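Long-range contact in Crov588 (PDB 6NYR), which is of unknown function but folds as a circular leucine-rich-repeat protein, built largely of FNIP repeats, in a giant virus of the genus Cafeteriavirus: residues Asn43-Lys55 with Asn66-Glu78. Residues are numbered along the deposited sequence; the frame is centred on the assembly and turned at random.
Sequences NQEIDHLIPSNIK and NKDVNFLTESLTE
A chi1 of -168° sets the Asn-43 amide opposite its own backbone N, where its OD1 accepts the backbone N-H of Asn-66, the Asn-66 N to Asn-43 OD1 distance being 3.0 Å and the donor lying above the amide plane. Asn-66 in turn offers its own OD1 to the backbone N of Asn-86, and Asn-18 takes the backbone N of Asn-43, so the same asparagine-to-backbone bond is passed from turn to turn. Lys-67, bent at chi2, lays its methylenes across this amide at about a right angle, CE lying 3.6 Å from Asn-43 OD1.

Further along, one carboxylate oxygen grips a bend of the next turn. Asp-47 OD1 takes the N-H of Asn-70 on its syn lone pair, N to OD1 3.0 Å. Phe-71 N meets the same Asp-47 OD1 at 3.1 Å, from above the carboxylate plane. Just beyond, the rings of His-48 and Phe-71 meet obliquely, planes at 31°, with Phe-71 CB over the imidazole face. Between the two coils, Ile-46 CD1 touches Leu-72 CD1 at 3.7 Å and also meets Val-69 CG1, while the side chains of Ile-54 and Leu-76 lie alongside each other, touching through CD1 and CD2.

At the far end Lys-55 O collects three donors: Thr-77 N in the carbonyl plane at 2.9 Å, Glu-78 N nearly in line with the C=O, and Thr-77 OG1 from above the plane. The ammonium of Lys-55 forms a salt bridge with Asp-34. Asparagine-to-backbone bonds, aliphatic contacts and backbone pairing leading into strands 56-58 and 78-80 join successive coils, as in a leucine-rich-repeat solenoid, which here curves into a ring.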
# COMPACT_ATOMS: atom_id res chain seq x y z
N ASN A 43 -11.68 -3.32 28.31
CA ASN A 43 -12.65 -2.56 29.10
C ASN A 43 -12.39 -2.84 30.58
O ASN A 43 -13.14 -3.54 31.26
CB ASN A 43 -14.08 -2.91 28.69
CG ASN A 43 -15.11 -1.95 29.26
OD1 ASN A 43 -14.78 -0.82 29.61
ND2 ASN A 43 -16.35 -2.39 29.34
N GLN A 44 -11.30 -2.29 31.10
CA GLN A 44 -10.91 -2.46 32.49
C GLN A 44 -10.42 -1.12 33.03
O GLN A 44 -10.01 -0.24 32.28
CB GLN A 44 -9.82 -3.53 32.65
CG GLN A 44 -10.20 -4.90 32.12
CD GLN A 44 -11.32 -5.56 32.91
OE1 GLN A 44 -11.52 -5.26 34.09
NE2 GLN A 44 -12.06 -6.45 32.26
N GLU A 45 -10.47 -0.98 34.36
CA GLU A 45 -9.98 0.23 35.01
C GLU A 45 -8.54 0.51 34.59
O GLU A 45 -7.75 -0.41 34.35
CB GLU A 45 -10.05 0.08 36.53
CG GLU A 45 -11.44 -0.17 37.09
CD GLU A 45 -12.33 1.05 37.03
OE1 GLU A 45 -11.80 2.18 37.08
OE2 GLU A 45 -13.56 0.88 36.91
N ILE A 46 -8.20 1.79 34.50
CA ILE A 46 -6.83 2.20 34.20
C ILE A 46 -6.40 3.34 35.11
O ILE A 46 -5.33 3.94 34.90
CB ILE A 46 -6.68 2.60 32.72
CG1 ILE A 46 -7.57 3.79 32.38
CG2 ILE A 46 -7.02 1.43 31.81
CD1 ILE A 46 -6.81 5.06 32.09
N ASP A 47 -7.20 3.64 36.13
CA ASP A 47 -6.96 4.79 36.98
C ASP A 47 -5.55 4.78 37.58
O ASP A 47 -4.69 5.55 37.16
CB ASP A 47 -8.00 4.86 38.10
CG ASP A 47 -9.16 5.79 37.78
OD1 ASP A 47 -8.96 6.75 37.02
OD2 ASP A 47 -10.28 5.56 38.30
N HIS A 48 -5.31 3.91 38.56
CA HIS A 48 -4.05 3.89 39.28
C HIS A 48 -3.11 2.80 38.79
O HIS A 48 -2.19 2.40 39.51
CB HIS A 48 -4.30 3.71 40.78
CG HIS A 48 -5.12 4.80 41.39
ND1 HIS A 48 -6.50 4.74 41.48
CD2 HIS A 48 -4.77 5.99 41.94
CE1 HIS A 48 -6.95 5.83 42.05
NE2 HIS A 48 -5.92 6.61 42.34
N LEU A 49 -3.30 2.33 37.56
CA LEU A 49 -2.60 1.16 37.06
C LEU A 49 -1.68 1.49 35.89
O LEU A 49 -1.35 0.62 35.09
CB LEU A 49 -3.61 0.09 36.64
CG LEU A 49 -4.73 -0.17 37.65
CD1 LEU A 49 -5.81 -1.06 37.06
CD2 LEU A 49 -4.15 -0.79 38.92
N ILE A 50 -1.25 2.75 35.79
CA ILE A 50 -0.43 3.20 34.67
C ILE A 50 0.81 3.90 35.19
O ILE A 50 0.70 4.97 35.81
CB ILE A 50 -1.22 4.14 33.75
CG1 ILE A 50 -2.49 3.48 33.22
CG2 ILE A 50 -0.34 4.60 32.59
CD1 ILE A 50 -2.25 2.37 32.24
N PRO A 51 2.01 3.34 35.00
CA PRO A 51 3.22 4.05 35.44
C PRO A 51 3.38 5.34 34.66
O PRO A 51 2.75 5.56 33.62
CB PRO A 51 4.36 3.06 35.17
CG PRO A 51 3.81 2.10 34.17
CD PRO A 51 2.32 2.03 34.39
N SER A 52 4.25 6.21 35.16
CA SER A 52 4.37 7.56 34.64
C SER A 52 5.36 7.68 33.49
O SER A 52 5.60 8.79 33.01
CB SER A 52 4.79 8.52 35.76
OG SER A 52 6.02 8.14 36.33
N ASN A 53 5.93 6.56 33.03
CA ASN A 53 6.77 6.62 31.84
C ASN A 53 5.97 6.73 30.55
O ASN A 53 6.48 7.25 29.55
CB ASN A 53 7.66 5.37 31.77
CG ASN A 53 6.86 4.08 31.76
OD1 ASN A 53 5.74 4.03 32.29
ND2 ASN A 53 7.42 3.04 31.16
N ILE A 54 4.71 6.28 30.53
CA ILE A 54 3.91 6.31 29.32
C ILE A 54 3.17 7.64 29.28
O ILE A 54 2.52 8.04 30.25
CB ILE A 54 2.95 5.10 29.24
CG1 ILE A 54 1.68 5.22 30.06
CG2 ILE A 54 3.72 3.81 29.61
CD1 ILE A 54 0.59 6.04 29.40
N LYS A 55 3.31 8.34 28.16
CA LYS A 55 2.77 9.68 27.98
C LYS A 55 1.64 9.74 26.97
O LYS A 55 1.01 10.79 26.84
CB LYS A 55 3.91 10.62 27.54
CG LYS A 55 5.12 10.55 28.47
CD LYS A 55 5.99 11.79 28.42
CE LYS A 55 6.65 11.94 27.06
NZ LYS A 55 7.53 10.77 26.75
N ASN A 66 -15.49 1.91 28.48
CA ASN A 66 -16.27 2.98 29.10
C ASN A 66 -16.18 2.82 30.62
O ASN A 66 -17.12 2.40 31.30
CB ASN A 66 -17.73 3.00 28.65
CG ASN A 66 -18.46 4.27 29.09
OD1 ASN A 66 -17.82 5.25 29.51
ND2 ASN A 66 -19.79 4.27 28.99
N LYS A 67 -15.02 3.16 31.18
CA LYS A 67 -14.83 3.22 32.62
C LYS A 67 -14.63 4.67 33.04
O LYS A 67 -14.07 5.48 32.29
CB LYS A 67 -13.62 2.39 33.06
CG LYS A 67 -13.70 0.92 32.73
CD LYS A 67 -14.92 0.27 33.35
CE LYS A 67 -14.89 -1.24 33.18
NZ LYS A 67 -16.17 -1.88 33.58
N ASP A 68 -15.10 5.01 34.24
CA ASP A 68 -14.79 6.32 34.80
C ASP A 68 -13.28 6.45 34.97
O ASP A 68 -12.62 5.53 35.46
CB ASP A 68 -15.50 6.52 36.14
CG ASP A 68 -17.00 6.61 35.98
OD1 ASP A 68 -17.59 5.72 35.34
OD2 ASP A 68 -17.60 7.58 36.50
N VAL A 69 -12.74 7.58 34.53
CA VAL A 69 -11.30 7.82 34.50
C VAL A 69 -11.06 9.18 35.14
O VAL A 69 -11.39 10.22 34.55
CB VAL A 69 -10.74 7.78 33.08
CG1 VAL A 69 -9.25 8.07 33.07
CG2 VAL A 69 -11.03 6.42 32.43
N ASN A 70 -10.49 9.19 36.34
CA ASN A 70 -10.29 10.44 37.07
C ASN A 70 -8.89 10.64 37.63
O ASN A 70 -8.63 11.68 38.25
CB ASN A 70 -11.30 10.54 38.22
CG ASN A 70 -12.70 10.87 37.75
OD1 ASN A 70 -13.06 12.04 37.62
ND2 ASN A 70 -13.49 9.84 37.47
N PHE A 71 -7.97 9.68 37.44
CA PHE A 71 -6.64 9.78 38.03
C PHE A 71 -5.57 9.40 37.01
O PHE A 71 -4.76 8.50 37.23
CB PHE A 71 -6.55 8.92 39.29
CG PHE A 71 -7.35 9.45 40.44
CD1 PHE A 71 -6.94 10.60 41.10
CD2 PHE A 71 -8.51 8.83 40.86
CE1 PHE A 71 -7.66 11.11 42.15
CE2 PHE A 71 -9.24 9.34 41.91
CZ PHE A 71 -8.81 10.48 42.56
N LEU A 72 -5.54 10.11 35.89
CA LEU A 72 -4.46 9.91 34.94
C LEU A 72 -3.15 10.44 35.50
O LEU A 72 -3.13 11.39 36.29
CB LEU A 72 -4.75 10.62 33.62
CG LEU A 72 -5.74 10.03 32.62
CD1 LEU A 72 -5.58 8.55 32.45
CD2 LEU A 72 -7.14 10.40 33.10
N THR A 73 -2.05 9.83 35.07
CA THR A 73 -0.73 10.30 35.45
C THR A 73 -0.57 11.77 35.11
O THR A 73 -1.09 12.25 34.09
CB THR A 73 0.34 9.46 34.74
OG1 THR A 73 0.19 8.08 35.10
CG2 THR A 73 1.74 9.93 35.11
N GLU A 74 0.13 12.51 35.97
CA GLU A 74 0.40 13.91 35.72
C GLU A 74 1.60 14.09 34.78
O GLU A 74 2.18 15.18 34.68
CB GLU A 74 0.63 14.66 37.03
CG GLU A 74 0.58 16.18 36.92
CD GLU A 74 -0.82 16.72 36.64
OE1 GLU A 74 -1.73 16.45 37.46
OE2 GLU A 74 -1.01 17.41 35.62
N SER A 75 1.98 13.00 34.11
CA SER A 75 2.94 13.04 33.01
C SER A 75 2.31 12.65 31.68
O SER A 75 2.98 12.71 30.64
CB SER A 75 4.12 12.11 33.29
OG SER A 75 4.81 12.48 34.48
N LEU A 76 1.03 12.26 31.67
CA LEU A 76 0.32 12.07 30.41
C LEU A 76 0.31 13.38 29.62
O LEU A 76 0.04 14.45 30.17
CB LEU A 76 -1.11 11.61 30.63
CG LEU A 76 -1.49 10.16 30.36
CD1 LEU A 76 -3.02 10.14 30.09
CD2 LEU A 76 -0.75 9.53 29.23
N THR A 77 0.59 13.28 28.32
CA THR A 77 0.45 14.41 27.41
C THR A 77 -0.59 14.18 26.32
O THR A 77 -1.03 15.15 25.70
CB THR A 77 1.79 14.72 26.73
OG1 THR A 77 2.26 13.57 26.04
CG2 THR A 77 2.82 15.15 27.76
N GLU A 78 -0.98 12.93 26.07
CA GLU A 78 -1.91 12.61 25.00
C GLU A 78 -2.80 11.46 25.43
O GLU A 78 -2.33 10.51 26.05
CB GLU A 78 -1.17 12.22 23.71
CG GLU A 78 -0.02 13.12 23.36
CD GLU A 78 0.56 12.82 21.99
OE1 GLU A 78 -0.02 12.00 21.26
OE2 GLU A 78 1.62 13.41 21.65